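Local atomic coordinates of cytochrome c55X (Pseudomonas aeruginosa PAO1, PDB entry 6TP9), a protein that is a small periplasmic monoheme c-type cytochrome that binds heme c covalently and carries electrons, and is associated with heme d1 biosynthesis. Residues 30-33 with 39-42; 51-56 with 80-85; 55-60 with 67-72. The protein carries 1 engineered substitution. All coordinates share one frame; numbering follows the deposited sequence.

Contact 1 of 3, residues 30-33 with 39-42. With HEC (heme c), chain M.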
# COMPACT_ATOMS: atom_id res chain seq x y z
N LEU A 30 1.84 -3.02 -3.52
CA LEU A 30 1.87 -1.87 -2.63
C LEU A 30 3.13 -1.91 -1.78
O LEU A 30 3.52 -2.96 -1.25
CB LEU A 30 0.63 -1.86 -1.73
CG LEU A 30 0.50 -0.65 -0.81
CD1 LEU A 30 0.30 0.64 -1.60
CD2 LEU A 30 -0.64 -0.85 0.18
N ARG A 31 3.78 -0.75 -1.66
CA ARG A 31 5.02 -0.62 -0.90
C ARG A 31 5.00 0.72 -0.18
O ARG A 31 4.32 1.66 -0.59
CB ARG A 31 6.26 -0.69 -1.80
CG ARG A 31 6.44 -2.00 -2.54
CD ARG A 31 6.85 -3.13 -1.61
NE ARG A 31 6.01 -4.31 -1.79
CZ ARG A 31 6.26 -5.31 -2.62
NH1 ARG A 31 7.36 -5.31 -3.37
NH2 ARG A 31 5.42 -6.33 -2.71
N LEU A 32 5.76 0.80 0.91
CA LEU A 32 5.95 2.06 1.63
C LEU A 32 7.21 2.72 1.10
O LEU A 32 8.32 2.46 1.56
CB LEU A 32 6.02 1.84 3.13
CG LEU A 32 4.67 1.84 3.85
CD1 LEU A 32 3.88 0.59 3.53
CD2 LEU A 32 4.86 1.99 5.35
N THR A 33 7.03 3.58 0.10
CA THR A 33 8.14 4.29 -0.52
C THR A 33 7.58 5.48 -1.28
O THR A 33 6.38 5.56 -1.55
CB THR A 33 8.94 3.37 -1.45
OG1 THR A 33 9.93 4.14 -2.15
CG2 THR A 33 8.03 2.68 -2.45
N ALA A 39 12.72 4.85 1.98
CA ALA A 39 12.02 3.71 1.42
C ALA A 39 12.07 2.53 2.39
O ALA A 39 13.14 2.21 2.92
CB ALA A 39 12.63 3.31 0.08
N LEU A 40 10.92 1.90 2.61
CA LEU A 40 10.83 0.70 3.43
C LEU A 40 10.54 -0.54 2.58
O LEU A 40 9.89 -1.48 3.05
CB LEU A 40 9.76 0.86 4.51
CG LEU A 40 9.97 2.03 5.48
CD1 LEU A 40 8.88 2.03 6.54
CD2 LEU A 40 11.35 1.98 6.12
N THR A 41 11.00 -0.54 1.33
CA THR A 41 10.77 -1.66 0.44
C THR A 41 11.72 -2.80 0.77
O THR A 41 12.72 -2.61 1.47
CB THR A 41 10.96 -1.23 -1.01
OG1 THR A 41 12.35 -1.02 -1.27
CG2 THR A 41 10.21 0.07 -1.29
N PRO A 42 11.43 -4.01 0.28
CA PRO A 42 12.37 -5.12 0.52
C PRO A 42 13.76 -4.85 -0.03
O PRO A 42 14.76 -5.22 0.59
CB PRO A 42 11.70 -6.30 -0.20
CG PRO A 42 10.25 -5.95 -0.25
CD PRO A 42 10.21 -4.46 -0.42
FE HEC M . 9.78 5.47 10.03
CHA HEC M . 13.14 5.13 9.44
CHB HEC M . 9.49 2.02 10.18
CHC HEC M . 6.50 5.78 10.91
CHD HEC M . 9.94 8.85 9.41
NA HEC M . 11.06 3.87 9.82
C1A HEC M . 12.43 3.97 9.64
C2A HEC M . 12.99 2.63 9.69
C3A HEC M . 11.99 1.77 9.90
C4A HEC M . 10.76 2.53 9.98
CMA HEC M . 12.13 0.24 10.02
CAA HEC M . 14.49 2.27 9.54
CBA HEC M . 14.80 2.04 8.06
CGA HEC M . 16.26 1.70 7.90
O1A HEC M . 16.92 1.35 8.92
O2A HEC M . 16.76 1.77 6.75
NB HEC M . 8.29 4.14 10.46
C1B HEC M . 8.37 2.76 10.47
C2B HEC M . 7.07 2.25 10.86
C3B HEC M . 6.26 3.28 11.06
C4B HEC M . 7.00 4.50 10.81
CMB HEC M . 6.69 0.76 11.01
CAB HEC M . 4.77 3.22 11.47
CBB HEC M . 4.63 2.44 12.80
NC HEC M . 8.46 7.01 10.09
C1C HEC M . 7.17 6.93 10.59
C2C HEC M . 6.63 8.27 10.68
C3C HEC M . 7.59 9.13 10.32
C4C HEC M . 8.75 8.35 9.90
CMC HEC M . 5.24 8.63 11.25
CAC HEC M . 7.47 10.67 10.27
CBC HEC M . 6.96 11.23 11.61
ND HEC M . 11.30 6.78 9.49
C1D HEC M . 11.13 8.16 9.32
C2D HEC M . 12.42 8.75 9.05
C3D HEC M . 13.41 7.58 9.07
C4D HEC M . 12.63 6.41 9.34
CMD HEC M . 12.74 10.24 8.81
CAD HEC M . 14.94 7.64 8.83
CBD HEC M . 15.67 7.99 10.12
CGD HEC M . 17.14 8.05 9.80
O1D HEC M . 17.65 9.17 9.55
O2D HEC M . 17.79 6.97 9.77
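The flat guanidinium of Arg31 is approached obliquely by the ring of Pro42, while the side chain of Leu40 lies against one face of the heme c macrocycle. Arg31 bends at chi2 and chi3, and it is its CD that meets Pro42 CD, 3.8 Å away, the side chain and the ring crossing at about a right angle. At the heme, both methyls of Leu40 press on the porphyrin near ring A: CD1 is 3.7 Å from the meso carbon CHB, and CD2 is 3.8 Å from C3A. With CG anti to the carbonyl carbon (chi1 -59°) and CD1 extended (chi2 -177°), both methyls are turned to the macrocycle, at nearly the same height over it. The backbone of the same Leu40 makes the one hydrogen bond that joins the segments, Leu40 N to Leu32 O at 2.9 Å, a nearly straight bond (N-H...O 163°). The entry is a 3D domain-swapped c-type cytochrome, and this region is one of the places where its two subunits meet: Leu30 and Arg31 pair antiparallel with a strand of the second subunit, and Leu40 also packs on His28 of that subunit, the predicted axial heme ligand. Alongside the backbone bond, Leu32 CB rests 4.1 Å from Leu40 CB. At the Thr33 end, Thr33 and Thr41 meet through carbon, Thr33 CB standing 3.5 Å from Thr41 CG2. Thr33 OG1 faces the methyl of Ala39, CB, at 3.6 Å. The hydroxyl of Thr41 is engaged by Ala44 N, so its methyl is the branch presented to Thr33.

Contact 2 of 3, residues 51-56 with 80-85. With HEC (heme c), chain M.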
# COMPACT_ATOMS: atom_id res chain seq x y z
N GLU A 51 16.48 -7.45 13.78
CA GLU A 51 16.42 -6.86 15.11
C GLU A 51 16.72 -5.36 15.08
O GLU A 51 16.19 -4.60 15.89
CB GLU A 51 17.39 -7.57 16.06
CG GLU A 51 17.07 -9.03 16.30
CD GLU A 51 17.91 -9.63 17.41
OE1 GLU A 51 18.72 -8.88 18.00
OE2 GLU A 51 17.76 -10.84 17.69
N SER A 52 17.58 -4.93 14.15
CA SER A 52 17.88 -3.51 14.02
C SER A 52 16.63 -2.74 13.62
O SER A 52 16.28 -1.73 14.25
CB SER A 52 18.99 -3.31 12.99
OG SER A 52 20.16 -4.01 13.36
N LEU A 53 15.94 -3.21 12.58
CA LEU A 53 14.73 -2.54 12.13
C LEU A 53 13.65 -2.58 13.21
O LEU A 53 12.94 -1.59 13.43
CB LEU A 53 14.22 -3.20 10.85
CG LEU A 53 15.27 -3.33 9.74
CD1 LEU A 53 14.75 -4.18 8.59
CD2 LEU A 53 15.70 -1.97 9.24
N VAL A 54 13.52 -3.71 13.90
CA VAL A 54 12.55 -3.80 14.99
C VAL A 54 12.88 -2.79 16.08
O VAL A 54 12.00 -2.10 16.60
CB VAL A 54 12.49 -5.23 15.55
CG1 VAL A 54 11.65 -5.28 16.82
CG2 VAL A 54 11.93 -6.18 14.50
N ALA A 55 14.16 -2.70 16.45
CA ALA A 55 14.58 -1.69 17.41
C ALA A 55 14.17 -0.30 16.96
O ALA A 55 13.57 0.46 17.73
CB ALA A 55 16.10 -1.77 17.62
N THR A 56 14.46 0.04 15.70
CA THR A 56 14.10 1.35 15.19
C THR A 56 12.61 1.62 15.34
O THR A 56 12.20 2.73 15.68
CB THR A 56 14.51 1.47 13.72
OG1 THR A 56 15.92 1.27 13.59
CG2 THR A 56 14.14 2.85 13.17
N TRP A 80 6.20 -8.25 13.42
CA TRP A 80 5.25 -8.50 12.34
C TRP A 80 5.32 -7.40 11.29
O TRP A 80 5.49 -7.68 10.09
CB TRP A 80 3.84 -8.60 12.92
CG TRP A 80 2.78 -9.04 11.95
CD1 TRP A 80 2.44 -10.32 11.64
CD2 TRP A 80 1.91 -8.19 11.18
NE1 TRP A 80 1.42 -10.33 10.72
CE2 TRP A 80 1.08 -9.04 10.42
CE3 TRP A 80 1.77 -6.81 11.05
CZ2 TRP A 80 0.11 -8.54 9.55
CZ3 TRP A 80 0.81 -6.32 10.19
CH2 TRP A 80 -0.01 -7.18 9.45
N LEU A 81 5.21 -6.14 11.71
CA LEU A 81 5.29 -5.03 10.77
C LEU A 81 6.54 -5.13 9.91
O LEU A 81 6.49 -4.97 8.69
CB LEU A 81 5.28 -3.70 11.53
CG LEU A 81 3.97 -3.27 12.19
CD1 LEU A 81 4.16 -1.99 12.98
CD2 LEU A 81 2.89 -3.10 11.14
N VAL A 82 7.68 -5.42 10.55
CA VAL A 82 8.94 -5.52 9.82
C VAL A 82 8.88 -6.64 8.80
O VAL A 82 9.35 -6.49 7.66
CB VAL A 82 10.10 -5.70 10.82
CG1 VAL A 82 11.37 -6.12 10.09
CG2 VAL A 82 10.31 -4.42 11.61
N ASP A 83 8.32 -7.79 9.18
CA ASP A 83 8.18 -8.89 8.22
C ASP A 83 7.40 -8.44 6.99
O ASP A 83 7.76 -8.78 5.86
CB ASP A 83 7.49 -10.08 8.88
CG ASP A 83 8.31 -10.69 10.00
OD1 ASP A 83 9.55 -10.57 9.96
OD2 ASP A 83 7.71 -11.31 10.91
N ARG A 84 6.33 -7.66 7.20
CA ARG A 84 5.53 -7.19 6.07
C ARG A 84 6.35 -6.28 5.16
O ARG A 84 6.25 -6.37 3.93
CB ARG A 84 4.30 -6.45 6.58
CG ARG A 84 3.45 -7.24 7.57
CD ARG A 84 2.73 -8.41 6.92
NE ARG A 84 3.63 -9.50 6.57
CZ ARG A 84 4.21 -10.31 7.46
NH1 ARG A 84 5.00 -11.28 7.04
NH2 ARG A 84 4.00 -10.13 8.76
N LEU A 85 7.16 -5.40 5.75
CA LEU A 85 8.03 -4.55 4.95
C LEU A 85 9.03 -5.39 4.17
O LEU A 85 9.25 -5.17 2.97
CB LEU A 85 8.76 -3.55 5.84
CG LEU A 85 7.89 -2.63 6.70
CD1 LEU A 85 8.76 -1.83 7.66
CD2 LEU A 85 7.07 -1.71 5.83
FE HEC M . 9.78 5.47 10.03
CHA HEC M . 13.14 5.13 9.44
CHB HEC M . 9.49 2.02 10.18
CHC HEC M . 6.50 5.78 10.91
CHD HEC M . 9.94 8.85 9.41
NA HEC M . 11.06 3.87 9.82
C1A HEC M . 12.43 3.97 9.64
C2A HEC M . 12.99 2.63 9.69
C3A HEC M . 11.99 1.77 9.90
C4A HEC M . 10.76 2.53 9.98
CMA HEC M . 12.13 0.24 10.02
CAA HEC M . 14.49 2.27 9.54
CBA HEC M . 14.80 2.04 8.06
CGA HEC M . 16.26 1.70 7.90
O1A HEC M . 16.92 1.35 8.92
O2A HEC M . 16.76 1.77 6.75
NB HEC M . 8.29 4.14 10.46
C1B HEC M . 8.37 2.76 10.47
C2B HEC M . 7.07 2.25 10.86
C3B HEC M . 6.26 3.28 11.06
C4B HEC M . 7.00 4.50 10.81
CMB HEC M . 6.69 0.76 11.01
CAB HEC M . 4.77 3.22 11.47
CBB HEC M . 4.63 2.44 12.80
NC HEC M . 8.46 7.01 10.09
C1C HEC M . 7.17 6.93 10.59
C2C HEC M . 6.63 8.27 10.68
C3C HEC M . 7.59 9.13 10.32
C4C HEC M . 8.75 8.35 9.90
CMC HEC M . 5.24 8.63 11.25
CAC HEC M . 7.47 10.67 10.27
CBC HEC M . 6.96 11.23 11.61
ND HEC M . 11.30 6.78 9.49
C1D HEC M . 11.13 8.16 9.32
C2D HEC M . 12.42 8.75 9.05
C3D HEC M . 13.41 7.58 9.07
C4D HEC M . 12.63 6.41 9.34
CMD HEC M . 12.74 10.24 8.81
CAD HEC M . 14.94 7.64 8.83
CBD HEC M . 15.67 7.99 10.12
CGD HEC M . 17.14 8.05 9.80
O1D HEC M . 17.65 9.17 9.55
O2D HEC M . 17.79 6.97 9.77
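Next to the Leu53–Val82 packing, the carbonyl oxygen Ser52 O is gripped by two donors of one residue, Thr56. The backbone Thr56 N reaches Ser52 O at 2.9 Å as the ordinary helical bond. The hydroxyl Thr56 OG1 adds a second bond to Ser52 O at 3.1 Å, coming in 38° above the carbonyl plane with a C=O...O angle of 136°. With OG1 turned back along the helix in this way, the methyl CG2 stands anti to the backbone N and is delivered over the heme, 3.7 Å from HEC C2A. Leu53 also reaches the cofactor, its CD2 lying 3.6 Å from the propionate oxygen HEC O1A.

Across the two helices the contact is carried by Val82, which fits between two neighbours with its branches divided: CG1, anti to the backbone N (chi1 167°), points to Leu53, and CG2 to Val54. Val82 CG1 is 4.2 Å from Leu53 CB and equally far from Leu53 CD1. Val82 CG2 meets Val54 CG2 at 3.8 Å, and in both pairs the side chains cross at about a right angle. The helices come close here, Val54 CA and Val82 CA being 6.5 Å apart. A salt bridge from Asp83 OD1 to Arg50 NE ties the same two helices beside this apolar packing.

Other faces of helix 75-86 meet the second subunit: Trp80, Leu81 and Arg84 pack on Leu16, Leu20 and Arg17 of that chain, respectively. Those partners lie on its N-terminal helix, so the arrangement is consistent with the N- and C-terminal helix pairing of class I cytochromes c, formed here between subunits by domain swapping.

Contact 3 of 3, residues 55-60 with 67-72. With HEC (heme c), chain M.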
# COMPACT_ATOMS: atom_id res chain seq x y z
N ALA A 55 14.16 -2.70 16.45
CA ALA A 55 14.58 -1.69 17.41
C ALA A 55 14.17 -0.30 16.96
O ALA A 55 13.57 0.46 17.73
CB ALA A 55 16.10 -1.77 17.62
N THR A 56 14.46 0.04 15.70
CA THR A 56 14.10 1.35 15.19
C THR A 56 12.61 1.62 15.34
O THR A 56 12.20 2.73 15.68
CB THR A 56 14.51 1.47 13.72
OG1 THR A 56 15.92 1.27 13.59
CG2 THR A 56 14.14 2.85 13.17
N VAL A 57 11.78 0.60 15.08
CA VAL A 57 10.34 0.78 15.23
C VAL A 57 9.99 1.05 16.68
O VAL A 57 9.24 1.98 17.00
CB VAL A 57 9.59 -0.47 14.70
CG1 VAL A 57 8.09 -0.33 14.95
CG2 VAL A 57 9.87 -0.68 13.22
N LEU A 58 10.53 0.25 17.59
CA LEU A 58 10.17 0.37 19.00
C LEU A 58 10.75 1.63 19.63
O LEU A 58 10.12 2.23 20.51
CB LEU A 58 10.65 -0.86 19.77
CG LEU A 58 9.95 -2.18 19.45
CD1 LEU A 58 10.70 -3.32 20.11
CD2 LEU A 58 8.50 -2.15 19.91
N MET A 59 11.93 2.06 19.19
CA MET A 59 12.64 3.17 19.80
C MET A 59 12.82 4.37 18.88
O MET A 59 13.42 5.37 19.31
CB MET A 59 14.01 2.71 20.31
CG MET A 59 13.96 1.48 21.19
SD MET A 59 15.49 1.20 22.09
CE MET A 59 16.31 0.07 20.98
N GLY A 60 12.34 4.31 17.65
CA GLY A 60 12.57 5.41 16.74
C GLY A 60 14.06 5.65 16.54
O GLY A 60 14.92 4.89 16.98
N PRO A 67 9.39 8.31 14.90
CA PRO A 67 9.03 8.26 16.32
C PRO A 67 9.14 6.85 16.88
O PRO A 67 9.21 5.87 16.11
CB PRO A 67 7.58 8.75 16.33
CG PRO A 67 7.06 8.50 14.93
CD PRO A 67 8.21 8.13 14.04
N PRO A 68 9.16 6.71 18.20
CA PRO A 68 9.10 5.38 18.80
C PRO A 68 7.67 4.90 18.92
O PRO A 68 6.74 5.68 19.14
CB PRO A 68 9.73 5.60 20.18
CG PRO A 68 9.30 6.99 20.53
CD PRO A 68 9.27 7.77 19.22
N TRP A 69 7.49 3.58 18.78
CA TRP A 69 6.17 2.98 18.75
C TRP A 69 5.96 1.93 19.83
O TRP A 69 4.94 1.24 19.82
CB TRP A 69 5.90 2.38 17.37
CG TRP A 69 5.93 3.39 16.27
CD1 TRP A 69 7.01 3.76 15.51
CD2 TRP A 69 4.83 4.18 15.80
NE1 TRP A 69 6.64 4.72 14.60
CE2 TRP A 69 5.31 5.00 14.76
CE3 TRP A 69 3.49 4.26 16.16
CZ2 TRP A 69 4.49 5.89 14.08
CZ3 TRP A 69 2.67 5.15 15.49
CH2 TRP A 69 3.18 5.95 14.46
N ALA A 70 6.89 1.80 20.78
CA ALA A 70 6.82 0.70 21.74
C ALA A 70 5.57 0.78 22.61
O ALA A 70 4.95 -0.24 22.91
CB ALA A 70 8.07 0.69 22.61
N GLY A 71 5.18 1.99 23.03
CA GLY A 71 3.99 2.10 23.86
C GLY A 71 2.77 1.52 23.18
O GLY A 71 1.99 0.79 23.80
N LEU A 72 2.59 1.82 21.90
CA LEU A 72 1.43 1.34 21.16
C LEU A 72 1.62 -0.06 20.61
O LEU A 72 0.63 -0.75 20.35
CB LEU A 72 1.12 2.30 20.00
CG LEU A 72 0.81 3.76 20.37
CD1 LEU A 72 2.05 4.53 20.77
CD2 LEU A 72 0.11 4.45 19.20
FE HEC M . 9.78 5.47 10.03
CHA HEC M . 13.14 5.13 9.44
CHB HEC M . 9.49 2.02 10.18
CHC HEC M . 6.50 5.78 10.91
CHD HEC M . 9.94 8.85 9.41
NA HEC M . 11.06 3.87 9.82
C1A HEC M . 12.43 3.97 9.64
C2A HEC M . 12.99 2.63 9.69
C3A HEC M . 11.99 1.77 9.90
C4A HEC M . 10.76 2.53 9.98
CMA HEC M . 12.13 0.24 10.02
CAA HEC M . 14.49 2.27 9.54
CBA HEC M . 14.80 2.04 8.06
CGA HEC M . 16.26 1.70 7.90
O1A HEC M . 16.92 1.35 8.92
O2A HEC M . 16.76 1.77 6.75
NB HEC M . 8.29 4.14 10.46
C1B HEC M . 8.37 2.76 10.47
C2B HEC M . 7.07 2.25 10.86
C3B HEC M . 6.26 3.28 11.06
C4B HEC M . 7.00 4.50 10.81
CMB HEC M . 6.69 0.76 11.01
CAB HEC M . 4.77 3.22 11.47
CBB HEC M . 4.63 2.44 12.80
NC HEC M . 8.46 7.01 10.09
C1C HEC M . 7.17 6.93 10.59
C2C HEC M . 6.63 8.27 10.68
C3C HEC M . 7.59 9.13 10.32
C4C HEC M . 8.75 8.35 9.90
CMC HEC M . 5.24 8.63 11.25
CAC HEC M . 7.47 10.67 10.27
CBC HEC M . 6.96 11.23 11.61
ND HEC M . 11.30 6.78 9.49
C1D HEC M . 11.13 8.16 9.32
C2D HEC M . 12.42 8.75 9.05
C3D HEC M . 13.41 7.58 9.07
C4D HEC M . 12.63 6.41 9.34
CMD HEC M . 12.74 10.24 8.81
CAD HEC M . 14.94 7.64 8.83
CBD HEC M . 15.67 7.99 10.12
CGD HEC M . 17.14 8.05 9.80
O1D HEC M . 17.65 9.17 9.55
O2D HEC M . 17.79 6.97 9.77
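Just past the end of helix 50-59, Gly60 leaves helical geometry with a positive phi of 59°, and Val57 O there accepts Trp69 N at 3.0 Å, a bent bond (N-H...O 134°). This is the loop following the heme-pocket residue Met66 in a c-type cytochrome fold, folded back on the helix end. Leu58 O takes weak bonds from Trp69 N and, at 3.3 Å, from Ala70 N. Gly60, having no side chain, lets its CA come within 3.4 Å of Pro67 O.

Pro68 CB covers the helix end, 3.4 Å from Leu58 O. Further out, Leu58 CD2 touches Ala70 CB at 3.9 Å. On the cofactor side Pro67 CD lies over a pyrrole, 3.7 Å from HEC C2C. The indole of Trp69 also packs on Leu19 of the second subunit. The chi1 of Trp69 (-62°, CG anti to the carbonyl carbon) brings the ring up against the helix end, so that Val57 O sits at the ring edge in its plane, 3.2 Å from Trp69 CD1. Over the centre of one indole face stands the methyl of a heme side arm, HEC CBB, 3.3 Å from Trp69 CE2.

Overall arrangement
Contact 1 joins strand 30-31 to the loop after it; contact 3 joins helix 50-59 to the loop 67-72, and contact 2 joins the same helix to helix 75-86. All touch the same heme c and the second subunit. Contact 1 closes before the other two open; contacts 2 and 3 share Ala55 and Thr56. Their centres are about 10 Å apart, and they join where Val82 CG2 meets Val57 CG2 at 4.1 Å. Contact 1 touches contact 2 through Pro42 and Leu85, centres about 13 Å apart; contacts 1 and 3, centres about 18 Å apart, do not touch. Leu40 and the Thr56/Trp69 side cover opposite faces of the macrocycle, enclosing a heme pocket completed by the swapped subunit.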